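Local atomic coordinates of protein toll (Drosophila melanogaster, PDB entry 4LXR), a protein that serves as the cell-surface receptor for processed Spätzle, triggering the Toll pathway in embryonic dorsal-ventral patterning and in antifungal immunity. Residues C80-P83 against P87-S90; N534-V537 against T541-W544; Q547-V552 against L563-L568. All coordinates share one frame; numbering follows the deposited sequence.

Overall arrangement
The three contacts follow one another along the extracellular leucine-rich-repeat part of Toll. Contact 1 (80-83 with 87-90) comes early, where the chain leaves strand 74-78 and enters helix 88-94. Contacts 2 and 3 lie far along the solenoid, on the other side of the chain's centre; their centres are about 79 and 73 Å from that of contact 1. Those two belong together: their centres are about 11 Å apart, both use helix 543-549, and L568 of contact 3 packs on L536 of contact 2. Contacts 2 and 3 thus both lie within the first LRRCT cap of the ectodomain, whereas contact 1 belongs to its N-terminal part.

Contact 1 of 3, residues C80-P83 against P87-S90; sequences CMLP and PIAS
P87 meets the ring of P83 through its backbone: the carbonyl O of P87 lies 4.4 Å from P83 CG, while the CB of P87 points away from 80-83. The same oxygen accepts the amide of S90, with P87 O and S90 N 3.0 Å apart, a bond at the start of helix 88-94. I88 carries the contact. Its CG1 stands 4.0 Å from P83 CD and nearly as close to P83 CG, and the side chain crosses the proline ring at about a right angle. Because CG1 is anti to the carbonyl carbon (chi1 -68°), the longer branch of I88 is the one that lies against P83 CD and CG, and it ends at CD1, 4.3 Å from L82 CD2. The isoleucine therefore touches two successive residues of 80-83 with one branch. This is a strand-to-helix connection near the N-terminal end of the Toll ectodomain: the chain leaves strand 74-78, turns through the prolines and enters the helix. F105 of strand 102-106 touches both L82 and I88, so the apolar cluster reaches that strand through F105, and at the start of the loop C80 is tied to C52 by a disulfide. Beyond I88, S90 OG is hydrogen-bonded to R121.

Contact 2 of 3, residues N534-V537 against T541-W544; sequences NPLV and TILW
This contact lies within LRRCT 1, the cysteine-rich cap that follows the first run of leucine-rich repeats, with the short strand 536-537 set against the residues leading into helix 543-549. The methyl ends of L536 and I542 meet end on, L536 CD2 standing 3.7 Å from I542 CD1. The leucine extends from the strand with CG anti to its backbone N (chi1 -165°), which sends its methyl end across to the isoleucine. In I542, at the N-cap position of the helix, CG1 sits between the backbone N and the carbonyl carbon (chi1 67°), and both branches are put to use. While CD1 meets the leucine, CG2 lies 3.7 Å from the carbonyl O of V537, and CD1 comes within 4.0 Å of that same oxygen. The polar link is indirect: a water lies 2.8 Å from V537 O and 3.2 Å from T541 OG1 and bridges them. T541 OG1 has a further hydrogen bond to D539, in the turn joining the segments. L536 also packs on V581, and its backbone pairs with S571. No direct hydrogen bond joins 534-537 to 541-544; they meet through methyl contacts and the bridging water, which gives the V537 carbonyl oxygen a polar partner beside the isoleucine methyls.

Contact 3 of 3, residues Q547-V552 against L563-L568; sequences QLVRGV and LRTDRL. With NAG (2-acetamido-2-deoxy-beta-D-glucopyranose), chain F.
V549, in the last turn of helix 543-549, comes nearest to T565, just past the end of strand 561-564, with their CA atoms 7.7 Å apart; at R550 the backbone leaves helical geometry. The amide of L568 bonds to the carbonyl O of T565, turning the chain after the strand. L548 and L563 cross at about a right angle, their CD1 atoms 3.7 Å apart. Beside them V549 and T565 lie alongside one another, pointing opposite ways. V549 CG2 lies 3.9 Å from T565 OG1 and also close to T565 CG2, so the valine methyl spans both branches of the threonine. F545, one turn earlier in the helix, touches L563, T565 and L568. The helix thus packs on the strand at the end of the first run of parallel strands, within the cap LRRCT 1. Just past the helix, R550 NH2 donates to Q547 OE1, in the carbonyl plane of the amide but rather bent (138° at the hydrogen). The two arginines of 563-568 extend the other way, to an N-linked sugar. R564, its CG anti to the backbone N (chi1 172°), brings NH2 to 2.7 Å from NAG O6 in a nearly straight bond that enters at the guanidinium edge. D566 OD1, bonded to N532, sits 3.6 Å from R564 NE, well out of the guanidinium plane, a long charge pairing. Replacing R564 with an alanine would probably take this donor from O6 and leave D566 without its distant charge partner. R567 NH2 makes a weak bond of 3.4 Å to NAG O7, which lies in its guanidinium plane, and the same nitrogen forms a salt bridge with D533.

Contact 1 of 3, residues C80-P83 against P87-S90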
# COMPACT_ATOMS: atom_id res chain seq x y z
N CYS A 80 -4.53 -14.47 39.50
CA CYS A 80 -4.40 -14.61 40.95
C CYS A 80 -5.48 -15.54 41.50
O CYS A 80 -6.52 -15.73 40.87
CB CYS A 80 -4.46 -13.24 41.64
SG CYS A 80 -3.14 -12.09 41.05
N MET A 81 -5.21 -16.14 42.65
CA MET A 81 -6.21 -16.98 43.31
C MET A 81 -7.08 -16.13 44.20
O MET A 81 -6.59 -15.18 44.82
CB MET A 81 -5.53 -18.08 44.14
CG MET A 81 -4.65 -18.97 43.28
SD MET A 81 -3.82 -20.25 44.18
CE MET A 81 -5.21 -21.28 44.66
N LEU A 82 -8.36 -16.46 44.24
CA LEU A 82 -9.25 -15.84 45.21
C LEU A 82 -8.75 -16.20 46.60
O LEU A 82 -8.47 -17.37 46.90
CB LEU A 82 -10.70 -16.29 44.99
CG LEU A 82 -11.26 -15.71 43.68
CD1 LEU A 82 -12.59 -16.38 43.28
CD2 LEU A 82 -11.41 -14.19 43.80
N PRO A 83 -8.61 -15.18 47.46
CA PRO A 83 -7.88 -15.30 48.72
C PRO A 83 -8.67 -15.95 49.86
O PRO A 83 -8.69 -15.42 50.97
CB PRO A 83 -7.54 -13.85 49.05
CG PRO A 83 -8.63 -13.07 48.45
CD PRO A 83 -9.03 -13.79 47.20
N PRO A 87 -11.09 -10.85 52.41
CA PRO A 87 -11.43 -9.86 51.37
C PRO A 87 -10.22 -9.51 50.47
O PRO A 87 -9.08 -9.51 50.94
CB PRO A 87 -11.87 -8.63 52.18
CG PRO A 87 -12.40 -9.26 53.55
CD PRO A 87 -11.44 -10.41 53.78
N ILE A 88 -10.47 -9.22 49.19
CA ILE A 88 -9.40 -8.80 48.27
C ILE A 88 -8.84 -7.49 48.80
O ILE A 88 -7.65 -7.22 48.63
CB ILE A 88 -9.91 -8.68 46.80
CG1 ILE A 88 -10.26 -10.06 46.25
CG2 ILE A 88 -8.85 -8.03 45.85
CD1 ILE A 88 -11.15 -10.04 45.00
N ALA A 89 -9.68 -6.72 49.50
CA ALA A 89 -9.24 -5.45 50.08
C ALA A 89 -8.04 -5.64 51.02
O ALA A 89 -7.21 -4.75 51.15
CB ALA A 89 -10.39 -4.76 50.83
N SER A 90 -7.96 -6.80 51.67
CA SER A 90 -6.82 -7.10 52.54
C SER A 90 -5.49 -7.24 51.78
O SER A 90 -4.45 -6.85 52.28
CB SER A 90 -7.11 -8.33 53.38
OG SER A 90 -8.08 -8.03 54.37

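Contact 2 of 3, residues N534-V537 against T541-W544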
# COMPACT_ATOMS: atom_id res chain seq x y z
N ASN A 534 8.85 -1.20 -19.23
CA ASN A 534 8.27 -1.05 -20.55
C ASN A 534 9.11 -1.80 -21.59
O ASN A 534 10.32 -1.95 -21.41
CB ASN A 534 8.14 0.43 -20.88
CG ASN A 534 6.85 1.02 -20.35
OD1 ASN A 534 5.77 0.71 -20.85
ND2 ASN A 534 6.95 1.88 -19.34
N PRO A 535 8.46 -2.30 -22.65
CA PRO A 535 9.16 -3.11 -23.66
C PRO A 535 9.99 -2.30 -24.68
O PRO A 535 9.78 -2.40 -25.89
CB PRO A 535 8.01 -3.86 -24.35
CG PRO A 535 6.85 -2.92 -24.25
CD PRO A 535 7.01 -2.23 -22.90
N LEU A 536 10.93 -1.51 -24.20
CA LEU A 536 11.65 -0.56 -25.05
C LEU A 536 12.48 -1.23 -26.15
O LEU A 536 13.24 -2.17 -25.89
CB LEU A 536 12.55 0.32 -24.19
CG LEU A 536 13.10 1.58 -24.85
CD1 LEU A 536 11.96 2.54 -25.17
CD2 LEU A 536 14.13 2.23 -23.95
N VAL A 537 12.31 -0.75 -27.38
CA VAL A 537 13.15 -1.19 -28.49
C VAL A 537 14.39 -0.29 -28.54
O VAL A 537 14.29 0.90 -28.81
CB VAL A 537 12.41 -1.15 -29.85
CG1 VAL A 537 13.38 -1.39 -31.01
CG2 VAL A 537 11.27 -2.18 -29.89
N THR A 541 16.73 4.97 -32.72
CA THR A 541 15.66 5.97 -32.55
C THR A 541 15.51 6.50 -31.12
O THR A 541 14.78 7.46 -30.90
CB THR A 541 14.29 5.45 -33.07
OG1 THR A 541 13.82 4.39 -32.23
CG2 THR A 541 14.40 4.94 -34.50
N ILE A 542 16.20 5.88 -30.17
CA ILE A 542 16.09 6.31 -28.78
C ILE A 542 17.37 6.95 -28.29
O ILE A 542 17.59 7.06 -27.07
CB ILE A 542 15.69 5.15 -27.82
CG1 ILE A 542 16.80 4.11 -27.72
CG2 ILE A 542 14.38 4.51 -28.27
CD1 ILE A 542 16.66 3.19 -26.53
N LEU A 543 18.20 7.40 -29.24
CA LEU A 543 19.53 7.93 -28.94
C LEU A 543 19.51 9.04 -27.90
O LEU A 543 20.20 8.97 -26.89
CB LEU A 543 20.21 8.44 -30.22
CG LEU A 543 21.46 9.30 -29.98
CD1 LEU A 543 22.57 8.51 -29.30
CD2 LEU A 543 21.95 9.93 -31.28
N TRP A 544 18.71 10.07 -28.15
CA TRP A 544 18.75 11.25 -27.29
C TRP A 544 18.13 11.01 -25.93
O TRP A 544 18.55 11.61 -24.94
CB TRP A 544 18.18 12.48 -28.00
CG TRP A 544 19.08 12.88 -29.13
CD1 TRP A 544 18.83 12.77 -30.47
CD2 TRP A 544 20.42 13.40 -29.01
NE1 TRP A 544 19.93 13.21 -31.19
CE2 TRP A 544 20.91 13.60 -30.32
CE3 TRP A 544 21.24 13.72 -27.93
CZ2 TRP A 544 22.19 14.11 -30.57
CZ3 TRP A 544 22.51 14.24 -28.18
CH2 TRP A 544 22.98 14.42 -29.49
O HOH W 1 12.37 2.26 -30.37

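Contact 3 of 3, residues Q547-V552 against L563-L568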
# COMPACT_ATOMS: atom_id res chain seq x y z
N GLN A 547 20.93 9.45 -24.11
CA GLN A 547 21.85 10.51 -23.70
C GLN A 547 21.26 11.32 -22.54
O GLN A 547 21.99 11.74 -21.64
CB GLN A 547 22.22 11.43 -24.88
CG GLN A 547 22.86 10.74 -26.09
CD GLN A 547 24.29 10.28 -25.85
OE1 GLN A 547 24.56 9.54 -24.91
NE2 GLN A 547 25.21 10.72 -26.71
N LEU A 548 19.95 11.54 -22.58
CA LEU A 548 19.23 12.23 -21.50
C LEU A 548 19.36 11.46 -20.20
O LEU A 548 19.68 12.03 -19.15
CB LEU A 548 17.75 12.42 -21.86
CG LEU A 548 16.78 13.20 -20.96
CD1 LEU A 548 16.20 12.36 -19.83
CD2 LEU A 548 17.47 14.43 -20.39
N VAL A 549 19.12 10.16 -20.28
CA VAL A 549 19.17 9.28 -19.11
C VAL A 549 20.55 9.30 -18.45
O VAL A 549 20.66 9.22 -17.23
CB VAL A 549 18.74 7.83 -19.48
CG1 VAL A 549 19.38 6.81 -18.55
CG2 VAL A 549 17.21 7.72 -19.47
N ARG A 550 21.60 9.44 -19.25
CA ARG A 550 22.94 9.55 -18.68
C ARG A 550 23.38 11.01 -18.53
O ARG A 550 22.57 11.87 -18.18
CB ARG A 550 23.95 8.71 -19.49
CG ARG A 550 23.88 8.89 -20.99
CD ARG A 550 24.09 7.56 -21.73
NE ARG A 550 25.42 6.98 -21.53
CZ ARG A 550 26.52 7.36 -22.18
NH1 ARG A 550 27.68 6.77 -21.93
NH2 ARG A 550 26.47 8.34 -23.07
N GLY A 551 24.64 11.30 -18.79
CA GLY A 551 25.12 12.66 -18.63
C GLY A 551 24.81 13.59 -19.79
O GLY A 551 24.06 14.56 -19.64
N VAL A 552 25.36 13.25 -20.95
CA VAL A 552 25.45 14.13 -22.12
C VAL A 552 24.34 15.15 -22.42
O VAL A 552 24.60 16.35 -22.46
CB VAL A 552 25.70 13.30 -23.40
CG1 VAL A 552 26.16 14.20 -24.53
CG2 VAL A 552 26.72 12.21 -23.12
N LEU A 563 12.89 11.52 -14.70
CA LEU A 563 12.44 10.21 -15.14
C LEU A 563 13.08 9.11 -14.31
O LEU A 563 14.28 9.14 -14.04
CB LEU A 563 12.79 9.99 -16.61
CG LEU A 563 12.44 11.15 -17.54
CD1 LEU A 563 12.95 10.88 -18.94
CD2 LEU A 563 10.94 11.37 -17.54
N ARG A 564 12.26 8.14 -13.91
CA ARG A 564 12.76 6.95 -13.22
C ARG A 564 12.89 5.83 -14.23
O ARG A 564 11.89 5.37 -14.81
CB ARG A 564 11.83 6.55 -12.09
CG ARG A 564 12.16 5.21 -11.45
CD ARG A 564 11.55 5.11 -10.07
NE ARG A 564 11.03 3.77 -9.80
CZ ARG A 564 10.71 3.32 -8.59
NH1 ARG A 564 10.87 4.10 -7.53
NH2 ARG A 564 10.25 2.08 -8.45
N THR A 565 14.12 5.40 -14.44
CA THR A 565 14.44 4.45 -15.50
C THR A 565 15.31 3.30 -15.01
O THR A 565 15.77 2.49 -15.81
CB THR A 565 15.18 5.15 -16.64
OG1 THR A 565 16.31 5.85 -16.11
CG2 THR A 565 14.27 6.15 -17.33
N ASP A 566 15.53 3.23 -13.70
CA ASP A 566 16.44 2.26 -13.11
C ASP A 566 16.05 0.82 -13.44
O ASP A 566 16.89 -0.07 -13.43
CB ASP A 566 16.54 2.46 -11.59
CG ASP A 566 15.32 1.93 -10.85
OD1 ASP A 566 14.21 2.48 -11.02
OD2 ASP A 566 15.47 0.96 -10.07
N ARG A 567 14.77 0.59 -13.72
CA ARG A 567 14.31 -0.72 -14.14
C ARG A 567 13.62 -0.66 -15.50
O ARG A 567 12.70 -1.43 -15.79
CB ARG A 567 13.44 -1.38 -13.07
CG ARG A 567 14.26 -1.96 -11.92
CD ARG A 567 13.45 -2.22 -10.67
NE ARG A 567 12.33 -3.12 -10.92
CZ ARG A 567 11.06 -2.76 -10.89
NH1 ARG A 567 10.73 -1.50 -10.61
NH2 ARG A 567 10.10 -3.65 -11.14
N LEU A 568 14.08 0.27 -16.34
CA LEU A 568 13.69 0.32 -17.75
C LEU A 568 14.74 -0.42 -18.58
O LEU A 568 15.91 -0.02 -18.64
CB LEU A 568 13.53 1.76 -18.24
CG LEU A 568 13.22 1.90 -19.73
CD1 LEU A 568 11.98 1.08 -20.10
CD2 LEU A 568 13.04 3.36 -20.11
C1 NAG F . 6.86 -1.34 -7.96
C2 NAG F . 7.36 -2.74 -8.32
C3 NAG F . 8.00 -3.40 -7.10
C4 NAG F . 9.06 -2.50 -6.47
C5 NAG F . 8.51 -1.09 -6.24
C6 NAG F . 9.58 -0.11 -5.81
C7 NAG F . 6.07 -3.78 -10.14
C8 NAG F . 4.93 -4.70 -10.47
N2 NAG F . 6.28 -3.57 -8.83
O3 NAG F . 8.56 -4.65 -7.48
O4 NAG F . 9.43 -3.03 -5.21
O5 NAG F . 7.94 -0.57 -7.45
O6 NAG F . 9.20 1.24 -6.10
O7 NAG F . 6.75 -3.25 -11.01